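Diguanylate cyclase (Pseudomonas aeruginosa, PDB 5M3C) combines in a single chain a GGDEF domain, which here holds guanosine-5'-triphosphate and calcium, with an EAL domain that binds calcium separately. Local coordinates at residues B[355-360]-B[368-373]; B[329-334]-B[386-391]; B[112-117]-B[121-126]; B[105-110]-B[157-162]. One frame throughout, in Å; residues are numbered along the deposited sequence.

Interaction 1 of 4, residues B[355-360]-B[368-373]; sequences KSFIRG and AAITRA
Ile370 lays its CG2 methyl over the middle of the Phe357 ring, 3.7 Å from CE1. The methyl sits 10° off the ring normal, so this is a CH-pi contact made squarely on the face; the opposite face carries Ser356 OG, from the ring's own turn of helix. Ile370 presents CG2 because its first torsion (chi1 -58°) sends the longer CG1-CD1 arm off beside the backbone N and away from Phe357. Ile370 also packs on Leu340 of the second subunit. Beside this pair Thr371 turns its hydroxyl to Phe357, OG1 lying 3.5 Å from Phe357 CB. That oxygen is not hydrogen-bonded to residues 355-360: its hydrogen bond goes to Asp367 O, one turn back in its own helix. The short helix 355-358 and helix 365-380 together fill the link between parallel neighbouring strands 350-353 and 384-387, a beta-alpha-beta crossover of the TIM-barrel-like EAL fold. Ile358 plays a small part here, its CG1 4.5 Å from Thr371 OG1. Phe357 also leans on Ile374 a turn further along, while the flank of the longer helix bearing Ala368 and Thr371 is packed by Phe398 and Leu399 of helix 393-401.

Interaction 2 of 4, residues B[329-334]-B[386-391]; sequences AIDDFG and IAEGVE. With CA (calcium ion), chain H.
Asp331 and Glu388 are brought together by two different torsional routes. In Asp331, CG stands anti to the backbone N (chi1 -154°) and the carboxylate is swung out toward the calcium. Glu388 starts from a first torsion off the staggered positions (chi1 93°) and then runs extended, reaching across from segment 386-391. Its OE1 lies 2.9 Å from Asp331 OD1, with the two carboxylate planes nearly perpendicular at 79°. The other oxygen, OE2, lies 3.0 Å from Asp332 OD1, again with the planes almost at right angles. Both are meetings of acceptor with acceptor, neither a hydrogen bond.

The two oxygens of Asp331 have separate jobs. OD2 binds calcium at 2.4 Å, whereas OD1 accepts the backbone N-H of Asp332 at 2.9 Å from above the carboxylate plane, which helps to fix the group's rotation. The chain turns a corner at Asp332, and there is a weak hydrogen bond between Asp332 OD2 and Thr303 OG1. Glu210, Asn269 and Glu301 complete the protein ligands of the calcium. Such a cluster at the strand ends of a TIM-like barrel, with Asp331 opening a DDFG sequence, is the metal site of an EAL domain.

Interaction 3 of 4, residues B[112-117]-B[121-126]; sequences APFQAD and FFVSAS
Pro113 lies flat against Phe122, the proline ring roughly parallel to the aromatic ring and over its face. Pro113 CB stands 3.4 Å from the centroid of the Phe122 ring and 11° off its normal, a CH-pi contact over the face; CD of the same proline reaches CE2 of Phe122 at 3.4 Å, so the pyrrolidine spreads from the ring centre to its rim. Phe114 and Val123 meet quite differently: Val123 comes at Phe114 roughly perpendicular, with its CG2 methyl 3.5 Å from Phe114 CE1. The first torsion of Val123 (chi1 -43°) sets CG2 between its backbone N and carbonyl carbon, turned to that ring. Phe121 O sits at the edge of the Phe114 ring, in its plane. Further out, Phe121 approaches Ala116 by its rim, CE1 lying 4.3 Å from CB.

The backbones of Phe114 and Phe121 form an antiparallel hydrogen-bonded pair: Phe114 N gives to Phe121 O at 2.8 Å, and Phe121 N returns a bond to Phe114 O at 3.0 Å. Arg67 makes a cation-pi contact with Phe114, and Arg69 of the second subunit makes one with Phe122, which places the proline-phenylalanine pair at the subunit interface. The arrangement is a tight beta hairpin at the margin of the GGDEF-domain sheet, where strand 114-116 pairs with 119-132.

Interaction 4 of 4, residues B[105-110]-B[157-162]; sequences KLLNAF and GRSRIE. With GTP (guanosine-5'-triphosphate), chain I.
Leu107 and Ile161 lie alongside each other, running antiparallel, and their conformations decide which carbons meet. Leu107 has a first torsion away from a staggered position (chi1 -107°), and it turns CD1 onto the ethyl arm of Ile161, 3.4 Å from CG1. That arm runs fully extended (chi2 172°), letting both CG1 and CD1 lie along the leucine branch. The second methyl, CD2, goes to the neighbouring loop and stops 3.9 Å from Ser159 O. The cross-segment packing is therefore a single leucine leaning on one strand residue and the bend before it, at the protein surface.

Around that bend the arginines diverge. Arg158 is stretched from CG to NE, which carries its guanidinium well clear of helix 96-108 and onto the terminal phosphate of guanosine-5'-triphosphate. NE donates to O2G at 3.0 Å and NH2 to O1G at 2.8 Å, NH2 also makes a weak bond to O2G, and the phosphate lies at the guanidinium edge. Arg160, by contrast, bends at its third torsion (chi3 -60°) and grips Glu162 side-on: NE at 2.9 Å and NH2 at 2.8 Å both donate to OE2, which lies in the guanidinium plane. Arg156 forms a salt bridge to that same oxygen. Ser159 N is held by Asp43 OD2, tying the bend to strand 35-43. The loop that leaves helix 139-155 through Gly157 and enters edge strand 161-163 thus supplies an arginine that binds the terminal phosphate in the GGDEF nucleotide pocket.

Along the chain the GGDEF-domain pair comes first, with interaction 3 nested inside the loop closed by interaction 4; interaction 1 is nested in the same manner within interaction 2 in the EAL domain. Interactions 3 and 4 have centres 13 Å apart and share one sheet, where strands 119-132 and 161-163 are neighbours; Phe110 packs against Val123 and Ala125. Interactions 1 and 2 have centres about 10 Å apart, helix 365-380 being followed in the chain by strand 384-387, and Ile358 rests on Ala387. Between the domains the centres are 40 to 49 Å apart, so the nucleotide pocket and the EAL calcium site are separate. Interactions 1 and 3 both touch the second subunit.

Interaction 1 of 4, residues B[355-360]-B[368-373]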
loop_
_atom_site.group_PDB
_atom_site.type_symbol
_atom_site.label_atom_id
_atom_site.label_comp_id
_atom_site.label_asym_id
_atom_site.label_seq_id
_atom_site.Cartn_x
_atom_site.Cartn_y
_atom_site.Cartn_z
ATOM N N LYS B 355 -12.603 -3.090 -15.967
ATOM C CA LYS B 355 -13.165 -4.014 -16.950
ATOM C C LYS B 355 -13.569 -5.356 -16.343
ATOM O O LYS B 355 -14.350 -6.099 -16.938
ATOM C CB LYS B 355 -12.160 -4.248 -18.083
ATOM N N SER B 356 -13.042 -5.667 -15.165
ATOM C CA SER B 356 -13.311 -6.954 -14.529
ATOM C C SER B 356 -14.759 -7.074 -14.045
ATOM O O SER B 356 -15.360 -8.148 -14.121
ATOM C CB SER B 356 -12.347 -7.182 -13.362
ATOM O OG SER B 356 -12.519 -6.203 -12.350
ATOM N N PHE B 357 -15.315 -5.972 -13.551
ATOM C CA PHE B 357 -16.669 -5.977 -13.003
ATOM C C PHE B 357 -17.733 -5.891 -14.088
ATOM O O PHE B 357 -18.852 -6.361 -13.907
ATOM C CB PHE B 357 -16.858 -4.812 -12.031
ATOM C CG PHE B 357 -15.831 -4.765 -10.939
ATOM C CD1 PHE B 357 -15.719 -5.807 -10.032
ATOM C CD2 PHE B 357 -14.981 -3.679 -10.816
ATOM C CE1 PHE B 357 -14.775 -5.770 -9.025
ATOM C CE2 PHE B 357 -14.035 -3.633 -9.811
ATOM C CZ PHE B 357 -13.931 -4.681 -8.914
ATOM N N ILE B 358 -17.385 -5.279 -15.212
ATOM C CA ILE B 358 -18.345 -5.056 -16.285
ATOM C C ILE B 358 -18.394 -6.222 -17.271
ATOM O O ILE B 358 -19.386 -6.399 -17.978
ATOM C CB ILE B 358 -18.038 -3.741 -17.022
ATOM C CG1 ILE B 358 -18.455 -2.562 -16.144
ATOM C CG2 ILE B 358 -18.773 -3.678 -18.353
ATOM C CD1 ILE B 358 -17.827 -1.252 -16.551
ATOM N N ARG B 359 -17.334 -7.024 -17.304
ATOM C CA ARG B 359 -17.269 -8.161 -18.221
ATOM C C ARG B 359 -18.092 -9.356 -17.731
ATOM O O ARG B 359 -18.315 -10.307 -18.480
ATOM C CB ARG B 359 -15.815 -8.581 -18.457
ATOM C CG ARG B 359 -15.093 -7.745 -19.505
ATOM N N GLY B 360 -18.543 -9.305 -16.481
ATOM C CA GLY B 360 -19.360 -10.377 -15.919
ATOM C C GLY B 360 -20.848 -10.088 -16.000
ATOM O O GLY B 360 -21.678 -10.976 -15.787
ATOM N N ALA B 368 -22.192 -7.612 -10.402
ATOM C CA ALA B 368 -23.343 -6.721 -10.470
ATOM C C ALA B 368 -23.383 -5.823 -9.240
ATOM O O ALA B 368 -23.537 -4.607 -9.353
ATOM C CB ALA B 368 -24.630 -7.525 -10.582
ATOM N N ALA B 369 -23.234 -6.434 -8.068
ATOM C CA ALA B 369 -23.281 -5.711 -6.797
ATOM C C ALA B 369 -22.235 -4.604 -6.750
ATOM O O ALA B 369 -22.526 -3.472 -6.361
ATOM C CB ALA B 369 -23.073 -6.676 -5.640
ATOM N N ILE B 370 -21.015 -4.947 -7.149
ATOM C CA ILE B 370 -19.910 -3.998 -7.153
ATOM C C ILE B 370 -20.139 -2.874 -8.153
ATOM O O ILE B 370 -19.917 -1.712 -7.838
ATOM C CB ILE B 370 -18.580 -4.689 -7.497
ATOM C CG1 ILE B 370 -18.295 -5.818 -6.506
ATOM C CG2 ILE B 370 -17.444 -3.678 -7.499
ATOM C CD1 ILE B 370 -18.444 -5.414 -5.055
ATOM N N THR B 371 -20.570 -3.220 -9.361
ATOM C CA THR B 371 -20.836 -2.213 -10.382
ATOM C C THR B 371 -21.950 -1.286 -9.907
ATOM O O THR B 371 -21.894 -0.074 -10.108
ATOM C CB THR B 371 -21.233 -2.854 -11.726
ATOM O OG1 THR B 371 -20.190 -3.735 -12.166
ATOM C CG2 THR B 371 -21.470 -1.785 -12.781
ATOM N N ARG B 372 -22.957 -1.870 -9.268
ATOM C CA ARG B 372 -24.083 -1.107 -8.745
ATOM C C ARG B 372 -23.609 -0.212 -7.597
ATOM O O ARG B 372 -24.089 0.906 -7.424
ATOM C CB ARG B 372 -25.177 -2.068 -8.272
ATOM C CG ARG B 372 -26.605 -1.597 -8.506
ATOM C CD ARG B 372 -27.515 -2.783 -8.803
ATOM N NE ARG B 372 -27.131 -3.974 -8.044
ATOM C CZ ARG B 372 -27.407 -5.224 -8.408
ATOM N NH1 ARG B 372 -28.075 -5.470 -9.529
ATOM N NH2 ARG B 372 -27.006 -6.236 -7.649
ATOM N N ALA B 373 -22.649 -0.712 -6.824
ATOM C CA ALA B 373 -22.071 0.048 -5.721
ATOM C C ALA B 373 -21.240 1.226 -6.222
ATOM O O ALA B 373 -21.390 2.350 -5.747
ATOM C CB ALA B 373 -21.214 -0.861 -4.856
#

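Interaction 2 of 4, residues B[329-334]-B[386-391]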
loop_
_atom_site.group_PDB
_atom_site.type_symbol
_atom_site.label_atom_id
_atom_site.label_comp_id
_atom_site.label_asym_id
_atom_site.label_seq_id
_atom_site.Cartn_x
_atom_site.Cartn_y
_atom_site.Cartn_z
ATOM N N ALA B 329 -9.358 11.942 -14.388
ATOM C CA ALA B 329 -10.154 10.729 -14.271
ATOM C C ALA B 329 -9.385 9.635 -13.548
ATOM O O ALA B 329 -8.178 9.481 -13.729
ATOM C CB ALA B 329 -10.575 10.242 -15.649
ATOM N N ILE B 330 -10.099 8.879 -12.726
ATOM C CA ILE B 330 -9.524 7.727 -12.062
ATOM C C ILE B 330 -9.843 6.478 -12.885
ATOM O O ILE B 330 -11.010 6.165 -13.153
ATOM C CB ILE B 330 -10.040 7.599 -10.614
ATOM C CG1 ILE B 330 -9.234 6.558 -9.841
ATOM C CG2 ILE B 330 -11.515 7.248 -10.590
ATOM C CD1 ILE B 330 -7.883 7.065 -9.393
ATOM N N ASP B 331 -8.788 5.781 -13.294
ATOM C CA ASP B 331 -8.898 4.644 -14.196
ATOM C C ASP B 331 -8.827 3.337 -13.414
ATOM O O ASP B 331 -8.249 3.289 -12.327
ATOM C CB ASP B 331 -7.766 4.695 -15.225
ATOM C CG ASP B 331 -8.114 3.989 -16.523
ATOM O OD1 ASP B 331 -9.235 3.449 -16.645
ATOM O OD2 ASP B 331 -7.258 3.980 -17.432
ATOM N N ASP B 332 -9.418 2.285 -13.976
ATOM C CA ASP B 332 -9.424 0.962 -13.354
ATOM C C ASP B 332 -9.866 1.036 -11.895
ATOM O O ASP B 332 -9.106 0.672 -10.995
ATOM C CB ASP B 332 -8.029 0.335 -13.427
ATOM C CG ASP B 332 -7.415 0.425 -14.809
ATOM O OD1 ASP B 332 -8.108 0.105 -15.795
ATOM O OD2 ASP B 332 -6.232 0.808 -14.908
ATOM N N PHE B 333 -11.092 1.498 -11.660
ATOM C CA PHE B 333 -11.548 1.755 -10.296
ATOM C C PHE B 333 -12.299 0.586 -9.665
ATOM O O PHE B 333 -13.154 -0.031 -10.300
ATOM C CB PHE B 333 -12.434 2.999 -10.254
ATOM C CG PHE B 333 -12.787 3.437 -8.864
ATOM C CD1 PHE B 333 -11.893 4.176 -8.110
ATOM C CD2 PHE B 333 -14.010 3.102 -8.305
ATOM C CE1 PHE B 333 -12.212 4.579 -6.828
ATOM C CE2 PHE B 333 -14.336 3.503 -7.023
ATOM C CZ PHE B 333 -13.434 4.243 -6.283
ATOM N N GLY B 334 -11.970 0.296 -8.408
ATOM C CA GLY B 334 -12.727 -0.664 -7.609
ATOM C C GLY B 334 -12.054 -2.006 -7.380
ATOM O O GLY B 334 -12.532 -2.811 -6.581
ATOM N N ILE B 386 -18.222 6.153 -15.532
ATOM C CA ILE B 386 -18.216 5.595 -16.880
ATOM C C ILE B 386 -17.730 4.150 -16.877
ATOM O O ILE B 386 -16.681 3.832 -16.315
ATOM C CB ILE B 386 -17.335 6.424 -17.837
ATOM C CG1 ILE B 386 -17.354 5.812 -19.241
ATOM C CG2 ILE B 386 -15.907 6.512 -17.318
ATOM C CD1 ILE B 386 -16.677 6.665 -20.292
ATOM N N ALA B 387 -18.509 3.279 -17.507
ATOM C CA ALA B 387 -18.154 1.874 -17.638
ATOM C C ALA B 387 -17.080 1.723 -18.705
ATOM O O ALA B 387 -17.118 2.407 -19.728
ATOM C CB ALA B 387 -19.386 1.063 -18.010
ATOM N N GLU B 388 -16.119 0.835 -18.470
ATOM C CA GLU B 388 -15.071 0.587 -19.457
ATOM C C GLU B 388 -15.011 -0.888 -19.835
ATOM O O GLU B 388 -15.209 -1.766 -18.994
ATOM C CB GLU B 388 -13.708 1.058 -18.935
ATOM C CG GLU B 388 -12.892 -0.013 -18.227
ATOM C CD GLU B 388 -11.621 0.535 -17.601
ATOM O OE1 GLU B 388 -11.491 1.775 -17.491
ATOM O OE2 GLU B 388 -10.751 -0.276 -17.215
ATOM N N GLY B 389 -14.734 -1.148 -21.110
ATOM C CA GLY B 389 -14.631 -2.513 -21.611
ATOM C C GLY B 389 -15.989 -3.169 -21.753
ATOM O O GLY B 389 -16.197 -4.294 -21.298
ATOM N N VAL B 390 -16.919 -2.460 -22.384
ATOM C CA VAL B 390 -18.258 -2.988 -22.611
ATOM C C VAL B 390 -18.297 -3.785 -23.909
ATOM O O VAL B 390 -18.104 -3.237 -24.997
ATOM C CB VAL B 390 -19.299 -1.862 -22.665
ATOM C CG1 VAL B 390 -20.697 -2.440 -22.815
ATOM C CG2 VAL B 390 -19.204 -1.014 -21.409
ATOM N N GLU B 391 -18.553 -5.084 -23.788
ATOM C CA GLU B 391 -18.455 -5.992 -24.925
ATOM C C GLU B 391 -19.820 -6.446 -25.449
ATOM O O GLU B 391 -20.085 -6.360 -26.648
ATOM C CB GLU B 391 -17.590 -7.203 -24.553
ATOM C CG GLU B 391 -16.119 -6.859 -24.359
ATOM C CD GLU B 391 -15.252 -8.074 -24.080
ATOM O OE1 GLU B 391 -15.798 -9.193 -23.986
ATOM O OE2 GLU B 391 -14.021 -7.908 -23.956
HETATM CA CA CA H . -7.617 4.296 -19.787
#

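Interaction 3 of 4, residues B[112-117]-B[121-126]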
loop_
_atom_site.group_PDB
_atom_site.type_symbol
_atom_site.label_atom_id
_atom_site.label_comp_id
_atom_site.label_asym_id
_atom_site.label_seq_id
_atom_site.Cartn_x
_atom_site.Cartn_y
_atom_site.Cartn_z
ATOM N N ALA B 112 25.706 -5.682 4.265
ATOM C CA ALA B 112 26.379 -4.579 4.940
ATOM C C ALA B 112 26.783 -3.511 3.927
ATOM O O ALA B 112 27.015 -3.814 2.756
ATOM C CB ALA B 112 27.601 -5.086 5.690
ATOM N N PRO B 113 26.878 -2.253 4.378
ATOM C CA PRO B 113 27.301 -1.195 3.477
ATOM C C PRO B 113 28.799 -1.270 3.236
ATOM O O PRO B 113 29.482 -2.086 3.852
ATOM C CB PRO B 113 26.935 0.082 4.237
ATOM C CG PRO B 113 26.952 -0.302 5.680
ATOM C CD PRO B 113 26.773 -1.792 5.774
ATOM N N PHE B 114 29.303 -0.427 2.342
ATOM C CA PHE B 114 30.721 -0.421 2.018
ATOM C C PHE B 114 31.324 0.934 2.358
ATOM O O PHE B 114 30.675 1.966 2.208
ATOM C CB PHE B 114 30.929 -0.760 0.542
ATOM C CG PHE B 114 30.415 -2.120 0.157
ATOM C CD1 PHE B 114 29.063 -2.327 -0.068
ATOM C CD2 PHE B 114 31.284 -3.194 0.026
ATOM C CE1 PHE B 114 28.587 -3.578 -0.419
ATOM C CE2 PHE B 114 30.813 -4.447 -0.326
ATOM C CZ PHE B 114 29.462 -4.639 -0.549
ATOM N N GLN B 115 32.573 0.923 2.810
ATOM C CA GLN B 115 33.194 2.122 3.358
ATOM C C GLN B 115 34.000 2.894 2.315
ATOM O O GLN B 115 34.995 2.392 1.787
ATOM C CB GLN B 115 34.095 1.748 4.538
ATOM C CG GLN B 115 34.120 2.788 5.648
ATOM C CD GLN B 115 32.893 2.721 6.543
ATOM O OE1 GLN B 115 32.344 1.644 6.785
ATOM N NE2 GLN B 115 32.460 3.873 7.045
ATOM N N ALA B 116 33.558 4.117 2.027
ATOM C CA ALA B 116 34.285 5.029 1.142
ATOM C C ALA B 116 34.439 6.380 1.837
ATOM O O ALA B 116 33.460 6.951 2.313
ATOM C CB ALA B 116 33.555 5.187 -0.181
ATOM N N ASP B 117 35.672 6.886 1.866
ATOM C CA ASP B 117 36.059 8.002 2.746
ATOM C C ASP B 117 35.346 7.928 4.103
ATOM O O ASP B 117 35.416 6.902 4.784
ATOM C CB ASP B 117 35.891 9.378 2.067
ATOM C CG ASP B 117 34.648 9.474 1.200
ATOM O OD1 ASP B 117 33.523 9.449 1.747
ATOM O OD2 ASP B 117 34.800 9.604 -0.033
ATOM N N PHE B 121 28.048 3.467 2.098
ATOM C CA PHE B 121 26.892 3.395 1.229
ATOM C C PHE B 121 26.559 1.939 0.942
ATOM O O PHE B 121 27.451 1.089 0.887
ATOM C CB PHE B 121 27.178 4.141 -0.069
ATOM C CG PHE B 121 27.757 5.507 0.140
ATOM C CD1 PHE B 121 29.122 5.677 0.305
ATOM C CD2 PHE B 121 26.937 6.621 0.178
ATOM C CE1 PHE B 121 29.659 6.935 0.500
ATOM C CE2 PHE B 121 27.466 7.883 0.371
ATOM C CZ PHE B 121 28.829 8.040 0.532
ATOM N N PHE B 122 25.273 1.655 0.766
ATOM C CA PHE B 122 24.838 0.303 0.452
ATOM C C PHE B 122 24.686 0.132 -1.049
ATOM O O PHE B 122 23.979 0.895 -1.707
ATOM C CB PHE B 122 23.507 -0.015 1.129
ATOM C CG PHE B 122 23.531 0.134 2.621
ATOM C CD1 PHE B 122 23.415 1.386 3.203
ATOM C CD2 PHE B 122 23.665 -0.975 3.442
ATOM C CE1 PHE B 122 23.436 1.531 4.574
ATOM C CE2 PHE B 122 23.687 -0.836 4.817
ATOM C CZ PHE B 122 23.572 0.420 5.383
ATOM N N VAL B 123 25.357 -0.881 -1.583
ATOM C CA VAL B 123 25.212 -1.242 -2.983
ATOM C C VAL B 123 24.718 -2.681 -3.053
ATOM O O VAL B 123 24.988 -3.484 -2.160
ATOM C CB VAL B 123 26.540 -1.103 -3.755
ATOM C CG1 VAL B 123 27.256 0.180 -3.361
ATOM C CG2 VAL B 123 27.434 -2.302 -3.501
ATOM N N SER B 124 23.988 -2.996 -4.114
ATOM C CA SER B 124 23.414 -4.321 -4.286
ATOM C C SER B 124 23.910 -4.931 -5.589
ATOM O O SER B 124 24.621 -4.280 -6.354
ATOM C CB SER B 124 21.890 -4.227 -4.292
ATOM O OG SER B 124 21.302 -5.489 -4.536
ATOM N N ALA B 125 23.535 -6.181 -5.845
ATOM C CA ALA B 125 23.967 -6.866 -7.059
ATOM C C ALA B 125 23.029 -8.005 -7.429
ATOM O O ALA B 125 22.357 -8.573 -6.572
ATOM C CB ALA B 125 25.384 -7.389 -6.887
ATOM N N SER B 126 22.990 -8.326 -8.718
ATOM C CA SER B 126 22.230 -9.470 -9.207
ATOM C C SER B 126 23.202 -10.569 -9.626
ATOM O O SER B 126 24.298 -10.287 -10.109
ATOM C CB SER B 126 21.350 -9.060 -10.384
ATOM O OG SER B 126 20.556 -7.938 -10.046
#

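Interaction 4 of 4, residues B[105-110]-B[157-162]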
loop_
_atom_site.group_PDB
_atom_site.type_symbol
_atom_site.label_atom_id
_atom_site.label_comp_id
_atom_site.label_asym_id
_atom_site.label_seq_id
_atom_site.Cartn_x
_atom_site.Cartn_y
_atom_site.Cartn_z
ATOM N N LYS B 105 26.149 -16.773 0.040
ATOM C CA LYS B 105 27.285 -16.148 0.704
ATOM C C LYS B 105 27.593 -14.821 0.026
ATOM O O LYS B 105 27.689 -13.780 0.682
ATOM C CB LYS B 105 28.518 -17.053 0.623
ATOM C CG LYS B 105 28.877 -17.777 1.910
ATOM C CD LYS B 105 29.858 -16.969 2.749
ATOM N N LEU B 106 27.743 -14.873 -1.296
ATOM C CA LEU B 106 28.136 -13.710 -2.080
ATOM C C LEU B 106 27.051 -12.637 -2.079
ATOM O O LEU B 106 27.354 -11.445 -2.115
ATOM C CB LEU B 106 28.474 -14.127 -3.514
ATOM C CG LEU B 106 29.687 -15.053 -3.655
ATOM C CD1 LEU B 106 29.660 -15.774 -4.992
ATOM C CD2 LEU B 106 30.989 -14.287 -3.487
ATOM N N LEU B 107 25.790 -13.056 -2.038
ATOM C CA LEU B 107 24.687 -12.109 -1.892
ATOM C C LEU B 107 24.767 -11.377 -0.562
ATOM O O LEU B 107 24.782 -10.150 -0.522
ATOM C CB LEU B 107 23.334 -12.813 -1.987
ATOM C CG LEU B 107 22.540 -12.573 -3.268
ATOM C CD1 LEU B 107 21.142 -13.160 -3.135
ATOM C CD2 LEU B 107 22.459 -11.085 -3.578
ATOM N N ASN B 108 24.821 -12.141 0.524
ATOM C CA ASN B 108 24.811 -11.572 1.863
ATOM C C ASN B 108 26.003 -10.646 2.097
ATOM O O ASN B 108 26.022 -9.883 3.065
ATOM C CB ASN B 108 24.805 -12.685 2.909
ATOM C CG ASN B 108 24.459 -12.178 4.295
ATOM O OD1 ASN B 108 23.617 -11.289 4.452
ATOM N ND2 ASN B 108 25.105 -12.743 5.314
ATOM N N ALA B 109 26.994 -10.713 1.214
ATOM C CA ALA B 109 28.157 -9.838 1.311
ATOM C C ALA B 109 27.771 -8.397 0.996
ATOM O O ALA B 109 28.470 -7.457 1.380
ATOM C CB ALA B 109 29.257 -10.311 0.372
ATOM N N PHE B 110 26.651 -8.236 0.296
ATOM C CA PHE B 110 26.142 -6.917 -0.072
ATOM C C PHE B 110 25.142 -6.373 0.948
ATOM O O PHE B 110 24.644 -5.254 0.800
ATOM C CB PHE B 110 25.485 -6.969 -1.454
ATOM C CG PHE B 110 26.463 -7.137 -2.581
ATOM C CD1 PHE B 110 27.105 -6.038 -3.128
ATOM C CD2 PHE B 110 26.747 -8.393 -3.089
ATOM C CE1 PHE B 110 28.009 -6.188 -4.161
ATOM C CE2 PHE B 110 27.649 -8.550 -4.124
ATOM C CZ PHE B 110 28.281 -7.444 -4.661
ATOM N N GLY B 157 13.593 -9.104 -10.845
ATOM C CA GLY B 157 13.755 -8.272 -9.663
ATOM C C GLY B 157 15.197 -7.825 -9.580
ATOM O O GLY B 157 15.833 -7.560 -10.599
ATOM N N ARG B 158 15.723 -7.747 -8.367
ATOM C CA ARG B 158 17.137 -7.456 -8.176
ATOM C C ARG B 158 17.591 -7.986 -6.828
ATOM O O ARG B 158 16.808 -8.596 -6.103
ATOM C CB ARG B 158 17.404 -5.954 -8.295
ATOM C CG ARG B 158 17.805 -5.512 -9.696
ATOM C CD ARG B 158 17.862 -3.997 -9.812
ATOM N NE ARG B 158 18.344 -3.553 -11.120
ATOM C CZ ARG B 158 17.604 -3.513 -12.227
ATOM N NH1 ARG B 158 16.338 -3.903 -12.206
ATOM N NH2 ARG B 158 18.136 -3.089 -13.362
ATOM N N SER B 159 18.859 -7.765 -6.501
ATOM C CA SER B 159 19.407 -8.255 -5.247
ATOM C C SER B 159 19.006 -9.718 -5.067
ATOM O O SER B 159 18.704 -10.158 -3.958
ATOM C CB SER B 159 18.891 -7.407 -4.084
ATOM O OG SER B 159 19.583 -7.707 -2.885
ATOM N N ARG B 160 19.004 -10.461 -6.173
ATOM C CA ARG B 160 18.562 -11.852 -6.177
ATOM C C ARG B 160 19.536 -12.738 -6.952
ATOM O O ARG B 160 20.484 -12.251 -7.568
ATOM C CB ARG B 160 17.162 -11.962 -6.792
ATOM C CG ARG B 160 17.106 -11.602 -8.268
ATOM C CD ARG B 160 15.703 -11.732 -8.838
ATOM N NE ARG B 160 15.180 -13.089 -8.713
ATOM C CZ ARG B 160 14.228 -13.454 -7.859
ATOM N NH1 ARG B 160 13.675 -12.563 -7.045
ATOM N NH2 ARG B 160 13.822 -14.715 -7.819
ATOM N N ILE B 161 19.284 -14.041 -6.917
ATOM C CA ILE B 161 20.113 -15.022 -7.605
ATOM C C ILE B 161 19.258 -15.825 -8.579
ATOM O O ILE B 161 18.104 -16.127 -8.288
ATOM C CB ILE B 161 20.782 -15.977 -6.595
ATOM C CG1 ILE B 161 21.789 -15.203 -5.742
ATOM C CG2 ILE B 161 21.475 -17.125 -7.307
ATOM C CD1 ILE B 161 22.369 -15.994 -4.588
ATOM N N GLU B 162 19.817 -16.158 -9.739
ATOM C CA GLU B 162 19.096 -16.983 -10.705
ATOM C C GLU B 162 19.989 -18.020 -11.371
ATOM O O GLU B 162 21.156 -17.760 -11.669
ATOM C CB GLU B 162 18.443 -16.109 -11.775
ATOM C CG GLU B 162 17.279 -15.271 -11.267
ATOM C CD GLU B 162 16.078 -16.107 -10.863
ATOM O OE1 GLU B 162 15.780 -17.106 -11.554
ATOM O OE2 GLU B 162 15.426 -15.758 -9.858
HETATM P PG GTP I . 21.446 -2.223 -13.762
HETATM O O1G GTP I . 20.393 -2.226 -14.844
HETATM O O2G GTP I . 20.975 -2.733 -12.423
HETATM O O3G GTP I . 22.777 -2.792 -14.191
HETATM O O3B GTP I . 21.731 -0.669 -13.446
HETATM P PB GTP I . 23.160 0.009 -13.753
HETATM O O1B GTP I . 23.008 1.508 -13.643
HETATM O O2B GTP I . 24.217 -0.689 -12.931
HETATM O O3A GTP I . 23.333 -0.366 -15.312
HETATM P PA GTP I . 24.772 -0.542 -16.012
HETATM O O1A GTP I . 24.636 -0.176 -17.471
HETATM O O2A GTP I . 25.350 -1.883 -15.623
HETATM O "O5'" GTP I . 25.639 0.600 -15.302
HETATM C "C5'" GTP I . 27.015 0.362 -15.063
HETATM C "C4'" GTP I . 27.564 1.567 -14.327
HETATM O "O4'" GTP I . 28.831 1.241 -13.754
HETATM C "C3'" GTP I . 27.767 2.746 -15.272
HETATM O "O3'" GTP I . 27.044 3.893 -14.815
HETATM C "C2'" GTP I . 29.258 3.004 -15.254
HETATM O "O2'" GTP I . 29.567 4.400 -15.263
HETATM C "C1'" GTP I . 29.706 2.345 -13.963
HETATM N N9 GTP I . 31.115 1.924 -14.061
HETATM C C8 GTP I . 31.622 0.999 -14.895
HETATM N N7 GTP I . 32.962 0.882 -14.704
HETATM C C5 GTP I . 33.315 1.746 -13.735
HETATM C C6 GTP I . 34.563 2.135 -13.046
HETATM O O6 GTP I . 35.646 1.593 -13.349
HETATM N N1 GTP I . 34.498 3.076 -12.093
HETATM C C2 GTP I . 33.338 3.669 -11.750
HETATM N N2 GTP I . 33.344 4.612 -10.777
HETATM N N3 GTP I . 32.158 3.361 -12.341
HETATM C C4 GTP I . 32.091 2.429 -13.316
#